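Local coordinates for protein fluvirucin B1 DH domain from module 1 (Actinomadura vulgaris, PDB 6OBV) that probably dehydrates a beta-hydroxyacyl intermediate during polyketide chain building on the way to fluvirucin B1, at residues 33-38 with 86-91; 42-47 with 51-56; 104-109 with 303-308; 116-121 with 141-146. One frame throughout, in Å; residues are numbered along the deposited sequence.

Contacts 1, 2 and 4 illustrate how the N-terminal hotdog of a double-hotdog dehydratase is built, and contact 3 brings the C-terminal end of the chain back to it. Contact 2, a beta hairpin, falls in sequence between the two segments of contact 1, and their centres lie about 10 Å apart. Strand 52-58 of that hairpin pairs with strand 115-121, which supplies contact 4; contacts 2 and 4, about 12 Å apart between centres, both touch the second subunit. Helix 79-92 of contact 1 packs on the same strands. Contact 3, whose segments bracket contact 4 along the chain, joins the C-terminal tail to the loop before strand 115-121. The centres of contacts 3 and 4 are about 17 Å apart.

Contact 1: 33-38 with 86-91; sequences AAVDHP and AVRAGD
Val35 lays its CG1 methyl over one face of the Arg88 guanidinium, 3.2 Å from Arg88 NH2 and displaced from the centre of the group toward its rim. The same arginine passes His37 nearer its backbone: Arg88 CG comes within 3.4 Å of His37 CD2, and Arg88 CD lies 3.8 Å from that same carbon. One side chain thus serves two neighbours, its aliphatic part meeting the imidazole and its charged end meeting the valine. A bend explains the division of labour. Arg88 leaves the helix with CG opposite its backbone N, then turns at chi2 (47°), which carries the guanidinium past the ring to Val35. The imidazole and guanidinium planes end up 87° apart, nearly perpendicular, so the two groups do not stack.

No hydrogen bond joins the segments; the polar ends are held by partners beyond them. Arg88 NH1 forms a salt bridge with Glu92, one turn further along the helix. His37 is bonded through both ring nitrogens, NE2 to Glu84 on the helix and ND1 to the backbone N of Met39, and this double grip limits rotation of the ring. Pro38 CD lies over one face of the imidazole.

The contact lays the segment that follows the short strand 33-34 along helix 79-92, the central helix of a hotdog fold. Another side of the same helix turn packs on the strands, through Ala89 against Leu54 of strand 52-58 and against Val119 and Val121 of strand 115-121, while Val35 reaches Leu54 as well.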
loop_
_atom_site.group_PDB
_atom_site.type_symbol
_atom_site.label_atom_id
_atom_site.label_comp_id
_atom_site.label_asym_id
_atom_site.label_seq_id
_atom_site.Cartn_x
_atom_site.Cartn_y
_atom_site.Cartn_z
ATOM N N ALA A 33 4.875 4.065 5.425
ATOM C CA ALA A 33 5.658 3.824 6.629
ATOM C C ALA A 33 6.544 2.605 6.411
ATOM O O ALA A 33 6.140 1.644 5.753
ATOM C CB ALA A 33 4.749 3.611 7.852
ATOM N N ALA A 34 7.755 2.640 6.949
ATOM C CA ALA A 34 8.605 1.472 6.791
ATOM C C ALA A 34 8.238 0.432 7.840
ATOM O O ALA A 34 7.791 0.767 8.940
ATOM C CB ALA A 34 10.079 1.855 6.895
ATOM N N VAL A 35 8.391 -0.841 7.475
ATOM C CA VAL A 35 8.251 -1.968 8.392
ATOM C C VAL A 35 9.574 -2.713 8.390
ATOM O O VAL A 35 10.063 -3.105 7.321
ATOM C CB VAL A 35 7.107 -2.921 7.987
ATOM C CG1 VAL A 35 7.016 -4.097 8.963
ATOM C CG2 VAL A 35 5.770 -2.192 7.887
ATOM N N ASP A 36 10.147 -2.912 9.579
ATOM C CA ASP A 36 11.417 -3.630 9.724
ATOM C C ASP A 36 11.127 -5.099 10.015
ATOM O O ASP A 36 10.981 -5.517 11.162
ATOM C CB ASP A 36 12.281 -3.012 10.816
ATOM C CG ASP A 36 13.627 -3.716 10.954
ATOM O OD1 ASP A 36 14.165 -4.171 9.918
ATOM O OD2 ASP A 36 14.157 -3.798 12.087
ATOM N N HIS A 37 11.067 -5.893 8.952
ATOM C CA HIS A 37 10.740 -7.302 9.024
ATOM C C HIS A 37 11.333 -7.951 7.785
ATOM O O HIS A 37 11.415 -7.297 6.743
ATOM C CB HIS A 37 9.219 -7.501 9.078
ATOM C CG HIS A 37 8.807 -8.914 9.345
ATOM N ND1 HIS A 37 8.650 -9.842 8.341
ATOM C CD2 HIS A 37 8.528 -9.557 10.501
ATOM C CE1 HIS A 37 8.294 -11.001 8.867
ATOM N NE2 HIS A 37 8.204 -10.853 10.177
ATOM N N PRO A 38 11.787 -9.213 7.863
ATOM C CA PRO A 38 12.429 -9.832 6.682
ATOM C C PRO A 38 11.499 -10.071 5.503
ATOM O O PRO A 38 11.980 -10.183 4.370
ATOM C CB PRO A 38 12.976 -11.160 7.235
ATOM C CG PRO A 38 13.171 -10.918 8.704
ATOM C CD PRO A 38 12.017 -10.007 9.088
ATOM N N ALA A 86 0.756 -12.761 9.654
ATOM C CA ALA A 86 -0.435 -12.242 10.305
ATOM C C ALA A 86 -0.093 -11.592 11.647
ATOM O O ALA A 86 -0.633 -10.538 11.993
ATOM C CB ALA A 86 -1.453 -13.377 10.486
ATOM N N VAL A 87 0.808 -12.199 12.418
ATOM C CA VAL A 87 1.138 -11.625 13.720
ATOM C C VAL A 87 1.885 -10.303 13.555
ATOM O O VAL A 87 1.605 -9.326 14.263
ATOM C CB VAL A 87 1.925 -12.642 14.560
ATOM C CG1 VAL A 87 2.622 -11.918 15.711
ATOM C CG2 VAL A 87 0.970 -13.711 15.102
ATOM N N ARG A 88 2.828 -10.239 12.610
ATOM C CA ARG A 88 3.545 -8.989 12.383
ATOM C C ARG A 88 2.592 -7.862 11.994
ATOM O O ARG A 88 2.760 -6.716 12.431
ATOM C CB ARG A 88 4.613 -9.181 11.311
ATOM C CG ARG A 88 5.561 -7.990 11.152
ATOM C CD ARG A 88 6.043 -7.516 12.500
ATOM N NE ARG A 88 6.926 -6.349 12.392
ATOM C CZ ARG A 88 6.507 -5.092 12.268
ATOM N NH1 ARG A 88 5.210 -4.815 12.238
ATOM N NH2 ARG A 88 7.386 -4.103 12.180
ATOM N N ALA A 89 1.573 -8.163 11.184
ATOM C CA ALA A 89 0.600 -7.125 10.855
ATOM C C ALA A 89 -0.204 -6.737 12.086
ATOM O O ALA A 89 -0.507 -5.559 12.295
ATOM C CB ALA A 89 -0.318 -7.599 9.733
ATOM N N GLY A 90 -0.523 -7.715 12.937
ATOM C CA GLY A 90 -1.158 -7.394 14.202
ATOM C C GLY A 90 -0.376 -6.399 15.040
ATOM O O GLY A 90 -0.959 -5.483 15.630
ATOM N N ASP A 91 0.951 -6.580 15.141
ATOM C CA ASP A 91 1.758 -5.632 15.910
ATOM C C ASP A 91 1.647 -4.224 15.355
ATOM O O ASP A 91 1.715 -3.246 16.106
ATOM C CB ASP A 91 3.233 -6.019 15.894
ATOM C CG ASP A 91 3.481 -7.352 16.488
ATOM O OD1 ASP A 91 2.650 -7.789 17.308
ATOM O OD2 ASP A 91 4.502 -7.965 16.116
#

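Contact 2: 42-47 with 51-56; sequences AAVELP and GMVLTG
A two-stranded antiparallel beta hairpin, strands 40-45 and 52-58, is the element here, and it shows how backbone pairing and side-chain packing share one register. The short strand axes lie 4.7 Å apart, with 157° between their directions. Val44 and Val53 form a hydrogen-bonded pair: Val44 N reaches Val53 O at 2.8 Å in an almost straight bond (172°), and Val53 N returns to Val44 O at 3.0 Å. Thr55 N to Ala42 O is a sound bond, whereas the reverse, Ala42 N to Thr55 O, is weak. Near the turn, Leu46 N donates to Gly51 O at 2.7 Å.

On one face, Val44 CB rests 3.7 Å from Val53 CG1, and Ala42 CB meets Thr55 OG1. The other face carries Ala43, Leu54, Glu45 and Met52. Met52 bends at chi3 (-64°), bringing its CE methyl to 3.7 Å from Glu45 CG as the two chains cross obliquely, while its SD sits 4.1 Å from Ala43 CB.

The face with Ala42, Val44 and Thr55 meets the second subunit, where Leu30 O and Gln32 NE2 of that chain bond to Thr55 OG1. On the face with Ala43 and Leu54, helix 79-92 packs through Ala89 and Glu92. The hairpin is flanked by strand 33-34 beside Ala43 and by strand 115-121 beside Met52 and Leu54.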
loop_
_atom_site.group_PDB
_atom_site.type_symbol
_atom_site.label_atom_id
_atom_site.label_comp_id
_atom_site.label_asym_id
_atom_site.label_seq_id
_atom_site.Cartn_x
_atom_site.Cartn_y
_atom_site.Cartn_z
ATOM N N ALA A 42 6.662 -2.531 4.130
ATOM C CA ALA A 42 5.890 -1.292 4.046
ATOM C C ALA A 42 4.518 -1.444 4.692
ATOM O O ALA A 42 3.877 -2.489 4.566
ATOM C CB ALA A 42 5.729 -0.845 2.588
ATOM N N ALA A 43 4.065 -0.394 5.381
ATOM C CA ALA A 43 2.700 -0.334 5.905
ATOM C C ALA A 43 1.972 0.825 5.245
ATOM O O ALA A 43 2.429 1.970 5.312
ATOM C CB ALA A 43 2.680 -0.169 7.428
ATOM N N VAL A 44 0.864 0.534 4.587
ATOM C CA VAL A 44 0.058 1.567 3.956
ATOM C C VAL A 44 -1.225 1.676 4.770
ATOM O O VAL A 44 -2.102 0.810 4.699
ATOM C CB VAL A 44 -0.222 1.265 2.480
ATOM C CG1 VAL A 44 -1.116 2.340 1.884
ATOM C CG2 VAL A 44 1.091 1.174 1.693
ATOM N N GLU A 45 -1.321 2.717 5.591
ATOM C CA GLU A 45 -2.598 3.055 6.203
ATOM C C GLU A 45 -3.600 3.427 5.121
ATOM O O GLU A 45 -3.278 4.171 4.192
ATOM C CB GLU A 45 -2.428 4.224 7.157
ATOM C CG GLU A 45 -1.820 3.877 8.498
ATOM C CD GLU A 45 -2.249 4.840 9.586
ATOM O OE1 GLU A 45 -3.327 5.462 9.448
ATOM O OE2 GLU A 45 -1.508 4.972 10.581
ATOM N N LEU A 46 -4.824 2.921 5.243
ATOM C CA LEU A 46 -5.875 3.228 4.277
ATOM C C LEU A 46 -6.889 4.174 4.896
ATOM O O LEU A 46 -7.921 3.732 5.421
ATOM C CB LEU A 46 -6.556 1.951 3.792
ATOM C CG LEU A 46 -5.569 1.082 3.040
ATOM C CD1 LEU A 46 -6.209 -0.226 2.598
ATOM C CD2 LEU A 46 -5.045 1.883 1.861
ATOM N N PRO A 47 -6.650 5.482 4.860
ATOM C CA PRO A 47 -7.665 6.418 5.327
ATOM C C PRO A 47 -8.893 6.330 4.443
ATOM O O PRO A 47 -8.827 5.908 3.284
ATOM C CB PRO A 47 -6.983 7.779 5.195
ATOM C CG PRO A 47 -6.058 7.595 4.056
ATOM C CD PRO A 47 -5.545 6.181 4.190
ATOM N N GLY A 51 -8.635 0.006 6.806
ATOM C CA GLY A 51 -7.583 -0.270 7.755
ATOM C C GLY A 51 -6.177 -0.088 7.228
ATOM O O GLY A 51 -5.728 1.032 6.969
ATOM N N MET A 52 -5.461 -1.196 7.079
ATOM C CA MET A 52 -4.048 -1.166 6.744
ATOM C C MET A 52 -3.741 -2.322 5.816
ATOM O O MET A 52 -4.382 -3.375 5.884
ATOM C CB MET A 52 -3.184 -1.285 8.000
ATOM C CG MET A 52 -1.705 -1.198 7.768
ATOM S SD MET A 52 -0.857 -1.062 9.348
ATOM C CE MET A 52 -1.503 0.513 9.927
ATOM N N VAL A 53 -2.746 -2.125 4.958
ATOM C CA VAL A 53 -2.190 -3.208 4.161
ATOM C C VAL A 53 -0.678 -3.124 4.301
ATOM O O VAL A 53 -0.101 -2.029 4.245
ATOM C CB VAL A 53 -2.649 -3.147 2.689
ATOM C CG1 VAL A 53 -2.049 -1.931 1.963
ATOM C CG2 VAL A 53 -2.304 -4.431 1.969
ATOM N N LEU A 54 -0.054 -4.259 4.600
ATOM C CA LEU A 54 1.396 -4.380 4.639
ATOM C C LEU A 54 1.828 -5.201 3.442
ATOM O O LEU A 54 1.170 -6.188 3.089
ATOM C CB LEU A 54 1.881 -5.058 5.922
ATOM C CG LEU A 54 1.713 -4.257 7.211
ATOM C CD1 LEU A 54 0.247 -4.307 7.695
ATOM C CD2 LEU A 54 2.667 -4.798 8.271
ATOM N N THR A 55 2.930 -4.792 2.822
ATOM C CA THR A 55 3.371 -5.374 1.569
ATOM C C THR A 55 4.804 -5.857 1.708
ATOM O O THR A 55 5.590 -5.290 2.469
ATOM C CB THR A 55 3.307 -4.364 0.432
ATOM O OG1 THR A 55 4.306 -3.351 0.672
ATOM C CG2 THR A 55 1.922 -3.743 0.365
ATOM N N GLY A 56 5.140 -6.894 0.948
ATOM C CA GLY A 56 6.500 -7.374 0.938
ATOM C C GLY A 56 6.738 -8.264 -0.254
ATOM O O GLY A 56 5.905 -8.365 -1.158
#

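Contact 3: 104-109 with 303-308; sequences EAPLVI and GGLSSR
Pro106, in the loop that leaves strand 97-103 of the double-hotdog fold, turns its ring toward the C-terminal tail and makes the main touch with Leu305. Both methyls of the leucine lie against the CB-CG side of the proline ring, nearest to CG: Leu305 CD1 is 3.5 Å and Leu305 CD2 3.7 Å from Pro106 CG. The two side chains cross at a slant. Leu305 has its CG opposite the carbonyl carbon (chi1 -77°), which directs the forked end at the proline. Just before Pro106 the loop is held on strand 144-152, by a salt bridge from Glu104 to Arg145 and a hydrogen bond from His146 ND1 to Ala105 O.

Leu107 turns the opposite way, into the protein against Phe77 and His146. Val108 faces the tail again. This is a small, wholly apolar surface contact, without a hydrogen bond between the segments. The tail follows strand 288-299, so the contact joins the C-terminal end of the chain to the loop after strand 97-103. A further hold comes through Leu305 O, which is bonded to Thr74 OG1, and Val108 packs on that same threonine. The second apolar approach is looser, with Val108 CG2 4.3 Å from Leu305 CD2.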
loop_
_atom_site.group_PDB
_atom_site.type_symbol
_atom_site.label_atom_id
_atom_site.label_comp_id
_atom_site.label_asym_id
_atom_site.label_seq_id
_atom_site.Cartn_x
_atom_site.Cartn_y
_atom_site.Cartn_z
ATOM N N GLU A 104 -6.199 -21.311 3.563
ATOM C CA GLU A 104 -7.212 -21.572 2.546
ATOM C C GLU A 104 -6.639 -22.236 1.304
ATOM O O GLU A 104 -7.166 -23.254 0.844
ATOM C CB GLU A 104 -7.903 -20.262 2.160
ATOM C CG GLU A 104 -8.274 -19.427 3.360
ATOM C CD GLU A 104 -9.288 -18.375 3.017
ATOM O OE1 GLU A 104 -9.314 -17.956 1.845
ATOM O OE2 GLU A 104 -10.067 -17.978 3.908
ATOM N N ALA A 105 -5.570 -21.673 0.747
ATOM C CA ALA A 105 -4.973 -22.176 -0.477
ATOM C C ALA A 105 -3.470 -22.274 -0.261
ATOM O O ALA A 105 -2.838 -21.300 0.189
ATOM C CB ALA A 105 -5.288 -21.275 -1.697
ATOM N N PRO A 106 -2.866 -23.417 -0.547
ATOM C CA PRO A 106 -1.410 -23.506 -0.477
ATOM C C PRO A 106 -0.774 -22.483 -1.407
ATOM O O PRO A 106 -1.356 -22.086 -2.422
ATOM C CB PRO A 106 -1.118 -24.945 -0.917
ATOM C CG PRO A 106 -2.414 -25.458 -1.481
ATOM C CD PRO A 106 -3.501 -24.710 -0.837
ATOM N N LEU A 107 0.410 -22.018 -1.007
ATOM C CA LEU A 107 1.234 -21.097 -1.787
ATOM C C LEU A 107 2.440 -21.885 -2.273
ATOM O O LEU A 107 3.324 -22.226 -1.477
ATOM C CB LEU A 107 1.669 -19.893 -0.949
ATOM C CG LEU A 107 2.795 -19.025 -1.525
ATOM C CD1 LEU A 107 2.483 -18.525 -2.960
ATOM C CD2 LEU A 107 3.094 -17.866 -0.594
ATOM N N VAL A 108 2.444 -22.217 -3.566
ATOM C CA VAL A 108 3.569 -22.888 -4.202
ATOM C C VAL A 108 4.606 -21.838 -4.582
ATOM O O VAL A 108 4.267 -20.799 -5.168
ATOM C CB VAL A 108 3.104 -23.671 -5.444
ATOM C CG1 VAL A 108 4.278 -24.047 -6.313
ATOM C CG2 VAL A 108 2.326 -24.915 -5.057
ATOM N N ILE A 109 5.870 -22.106 -4.264
ATOM C CA ILE A 109 6.983 -21.270 -4.703
ATOM C C ILE A 109 7.610 -21.923 -5.918
ATOM O O ILE A 109 8.202 -23.002 -5.805
ATOM C CB ILE A 109 8.047 -21.091 -3.608
ATOM C CG1 ILE A 109 7.427 -20.720 -2.258
ATOM C CG2 ILE A 109 9.075 -20.072 -4.093
ATOM C CD1 ILE A 109 6.897 -19.310 -2.173
ATOM N N GLY A 303 -1.752 -36.706 -4.826
ATOM C CA GLY A 303 -1.953 -36.135 -6.138
ATOM C C GLY A 303 -2.481 -34.719 -6.147
ATOM O O GLY A 303 -2.711 -34.167 -7.232
ATOM N N GLY A 304 -2.694 -34.121 -4.979
ATOM C CA GLY A 304 -3.158 -32.755 -4.897
ATOM C C GLY A 304 -2.095 -31.756 -5.295
ATOM O O GLY A 304 -2.206 -31.099 -6.334
ATOM N N LEU A 305 -1.048 -31.631 -4.485
ATOM C CA LEU A 305 -0.062 -30.590 -4.730
ATOM C C LEU A 305 1.216 -31.099 -5.372
ATOM O O LEU A 305 1.926 -30.316 -6.010
ATOM C CB LEU A 305 0.270 -29.878 -3.428
ATOM C CG LEU A 305 -0.894 -28.936 -3.156
ATOM C CD1 LEU A 305 -0.954 -28.634 -1.682
ATOM C CD2 LEU A 305 -0.778 -27.672 -4.022
ATOM N N SER A 306 1.527 -32.383 -5.228
ATOM C CA SER A 306 2.556 -33.032 -6.030
ATOM C C SER A 306 1.963 -34.273 -6.686
ATOM O O SER A 306 0.826 -34.663 -6.419
ATOM C CB SER A 306 3.777 -33.385 -5.175
ATOM O OG SER A 306 3.377 -33.932 -3.932
ATOM N N SER A 307 2.733 -34.898 -7.567
ATOM C CA SER A 307 2.233 -36.107 -8.202
ATOM C C SER A 307 2.123 -37.239 -7.182
ATOM O O SER A 307 2.785 -37.249 -6.134
ATOM C CB SER A 307 3.146 -36.526 -9.342
ATOM O OG SER A 307 3.635 -35.369 -9.981
ATOM N N ARG A 308 1.232 -38.180 -7.474
ATOM C CA ARG A 308 1.191 -39.403 -6.700
ATOM C C ARG A 308 2.465 -40.211 -6.946
ATOM O O ARG A 308 3.043 -40.158 -8.036
ATOM C CB ARG A 308 -0.024 -40.250 -7.081
ATOM C CG ARG A 308 -1.350 -39.714 -6.622
ATOM C CD ARG A 308 -2.460 -40.586 -7.165
ATOM N NE ARG A 308 -3.772 -39.955 -7.057
ATOM C CZ ARG A 308 -4.256 -39.079 -7.932
ATOM N NH1 ARG A 308 -3.533 -38.716 -8.985
ATOM N NH2 ARG A 308 -5.455 -38.559 -7.748
#

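Contact 4: 116-121 with 141-146; sequences QLQVAV and RPWTRH
Van der Waals packing on the six-membered ring of Trp143 makes up this contact, and two glutamines of strand 115-121 supply the other side. Trp143 holds CG opposite its carbonyl carbon (chi1 -65°), with the six-membered ring directed at the strand. Gln116 meets it with CB, 3.9 Å from Trp143 CH2, and with its carboxamide, whose OE1 is 3.9 Å from Trp143 CZ2. Its amide plane lies only 16° from that of the indole. Gln118 lays CB, CG and its amide nitrogen against the ring: CG sits 3.8 Å from Trp143 CH2, and NE2 lies 3.5 Å from Trp143 CZ2, with the amide inclined 57° to the ring. Both chains cross the indole at about a right angle. Backbone also takes part, since Gln116 O lies 3.5 Å from Trp143 CZ3.

Hydrogen bonding is absent across the contact but fixes the amides from outside it. Gln116 OE1 is bonded to Arg137 NE, and Gln118 NE2 to Glu45 O of the second subunit.

Strand 130-137 runs between strands 115-121 and 144-152, and Trp143 reaches beyond it to the glutamines, touching Arg137. On this face of the N-terminal hotdog sheet, turned from helix 79-92, Trp143 and Gln118 also meet Pro47 of the second subunit, forming part of the dimer interface.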
loop_
_atom_site.group_PDB
_atom_site.type_symbol
_atom_site.label_atom_id
_atom_site.label_comp_id
_atom_site.label_asym_id
_atom_site.label_seq_id
_atom_site.Cartn_x
_atom_site.Cartn_y
_atom_site.Cartn_z
ATOM N N GLN A 116 5.072 -11.633 -4.519
ATOM C CA GLN A 116 4.549 -10.442 -3.861
ATOM C C GLN A 116 3.599 -10.846 -2.740
ATOM O O GLN A 116 2.731 -11.698 -2.937
ATOM C CB GLN A 116 3.813 -9.558 -4.867
ATOM C CG GLN A 116 4.711 -8.882 -5.866
ATOM C CD GLN A 116 3.943 -7.899 -6.725
ATOM O OE1 GLN A 116 2.737 -8.083 -6.991
ATOM N NE2 GLN A 116 4.624 -6.833 -7.150
ATOM N N LEU A 117 3.762 -10.241 -1.561
ATOM C CA LEU A 117 2.930 -10.547 -0.397
ATOM C C LEU A 117 2.098 -9.330 -0.032
ATOM O O LEU A 117 2.588 -8.204 -0.114
ATOM C CB LEU A 117 3.782 -10.934 0.813
ATOM C CG LEU A 117 4.666 -12.173 0.751
ATOM C CD1 LEU A 117 5.350 -12.377 2.130
ATOM C CD2 LEU A 117 3.832 -13.383 0.374
ATOM N N GLN A 118 0.850 -9.550 0.388
ATOM C CA GLN A 118 0.043 -8.467 0.946
ATOM C C GLN A 118 -0.752 -8.986 2.130
ATOM O O GLN A 118 -1.464 -9.986 2.008
ATOM C CB GLN A 118 -0.925 -7.864 -0.078
ATOM C CG GLN A 118 -0.443 -6.601 -0.730
ATOM C CD GLN A 118 -1.560 -5.840 -1.425
ATOM O OE1 GLN A 118 -2.669 -5.730 -0.907
ATOM N NE2 GLN A 118 -1.270 -5.323 -2.607
ATOM N N VAL A 119 -0.645 -8.288 3.256
ATOM C CA VAL A 119 -1.352 -8.621 4.483
ATOM C C VAL A 119 -2.330 -7.486 4.753
ATOM O O VAL A 119 -1.918 -6.356 5.037
ATOM C CB VAL A 119 -0.394 -8.819 5.670
ATOM C CG1 VAL A 119 -1.178 -9.282 6.881
ATOM C CG2 VAL A 119 0.726 -9.823 5.331
ATOM N N ALA A 120 -3.622 -7.768 4.644
ATOM C CA ALA A 120 -4.644 -6.751 4.825
ATOM C C ALA A 120 -5.280 -6.902 6.202
ATOM O O ALA A 120 -5.597 -8.016 6.627
ATOM C CB ALA A 120 -5.703 -6.857 3.729
ATOM N N VAL A 121 -5.442 -5.776 6.901
ATOM C CA VAL A 121 -6.000 -5.735 8.251
ATOM C C VAL A 121 -7.131 -4.709 8.265
ATOM O O VAL A 121 -6.941 -3.570 7.829
ATOM C CB VAL A 121 -4.924 -5.371 9.294
ATOM C CG1 VAL A 121 -5.532 -5.254 10.669
ATOM C CG2 VAL A 121 -3.804 -6.407 9.291
ATOM N N ARG A 141 0.209 -12.766 -12.370
ATOM C CA ARG A 141 -0.924 -13.613 -12.049
ATOM C C ARG A 141 -1.872 -12.875 -11.102
ATOM O O ARG A 141 -1.479 -11.903 -10.450
ATOM C CB ARG A 141 -0.432 -14.918 -11.424
ATOM C CG ARG A 141 -0.661 -16.165 -12.283
ATOM C CD ARG A 141 0.582 -16.553 -13.062
ATOM N NE ARG A 141 1.697 -16.922 -12.190
ATOM C CZ ARG A 141 1.977 -18.168 -11.808
ATOM N NH1 ARG A 141 1.220 -19.181 -12.218
ATOM N NH2 ARG A 141 3.016 -18.403 -11.014
ATOM N N PRO A 142 -3.136 -13.290 -11.031
ATOM C CA PRO A 142 -4.041 -12.700 -10.035
ATOM C C PRO A 142 -3.645 -13.075 -8.618
ATOM O O PRO A 142 -3.105 -14.153 -8.359
ATOM C CB PRO A 142 -5.407 -13.296 -10.398
ATOM C CG PRO A 142 -5.072 -14.573 -11.099
ATOM C CD PRO A 142 -3.845 -14.242 -11.905
ATOM N N TRP A 143 -3.907 -12.151 -7.699
ATOM C CA TRP A 143 -3.759 -12.431 -6.281
ATOM C C TRP A 143 -4.600 -13.632 -5.872
ATOM O O TRP A 143 -5.732 -13.820 -6.339
ATOM C CB TRP A 143 -4.178 -11.222 -5.447
ATOM C CG TRP A 143 -3.338 -9.995 -5.609
ATOM C CD1 TRP A 143 -3.590 -8.939 -6.421
ATOM C CD2 TRP A 143 -2.117 -9.691 -4.920
ATOM N NE1 TRP A 143 -2.604 -7.995 -6.287
ATOM C CE2 TRP A 143 -1.691 -8.432 -5.366
ATOM C CE3 TRP A 143 -1.349 -10.363 -3.972
ATOM C CZ2 TRP A 143 -0.522 -7.833 -4.907
ATOM C CZ3 TRP A 143 -0.190 -9.762 -3.500
ATOM C CH2 TRP A 143 0.213 -8.509 -3.973
ATOM N N THR A 144 -4.035 -14.443 -4.987
ATOM C CA THR A 144 -4.723 -15.564 -4.364
ATOM C C THR A 144 -4.706 -15.336 -2.865
ATOM O O THR A 144 -3.658 -14.998 -2.302
ATOM C CB THR A 144 -4.041 -16.889 -4.705
ATOM O OG1 THR A 144 -4.069 -17.071 -6.120
ATOM C CG2 THR A 144 -4.743 -18.084 -4.019
ATOM N N ARG A 145 -5.860 -15.504 -2.225
ATOM C CA ARG A 145 -5.921 -15.461 -0.776
ATOM C C ARG A 145 -5.478 -16.800 -0.191
ATOM O O ARG A 145 -6.010 -17.849 -0.549
ATOM C CB ARG A 145 -7.334 -15.110 -0.305
ATOM C CG ARG A 145 -7.337 -14.563 1.121
ATOM C CD ARG A 145 -8.707 -14.129 1.573
ATOM N NE ARG A 145 -9.656 -15.230 1.614
ATOM C CZ ARG A 145 -10.875 -15.134 2.136
ATOM N NH1 ARG A 145 -11.287 -13.985 2.664
ATOM N NH2 ARG A 145 -11.680 -16.184 2.134
ATOM N N HIS A 146 -4.488 -16.761 0.699
ATOM C CA HIS A 146 -3.928 -17.978 1.272
ATOM C C HIS A 146 -4.301 -18.194 2.728
ATOM O O HIS A 146 -4.165 -19.314 3.226
ATOM C CB HIS A 146 -2.393 -17.962 1.142
ATOM C CG HIS A 146 -1.914 -18.035 -0.280
ATOM N ND1 HIS A 146 -1.990 -19.188 -1.026
ATOM C CD2 HIS A 146 -1.380 -17.093 -1.098
ATOM C CE1 HIS A 146 -1.514 -18.960 -2.237
ATOM N NE2 HIS A 146 -1.139 -17.693 -2.305
#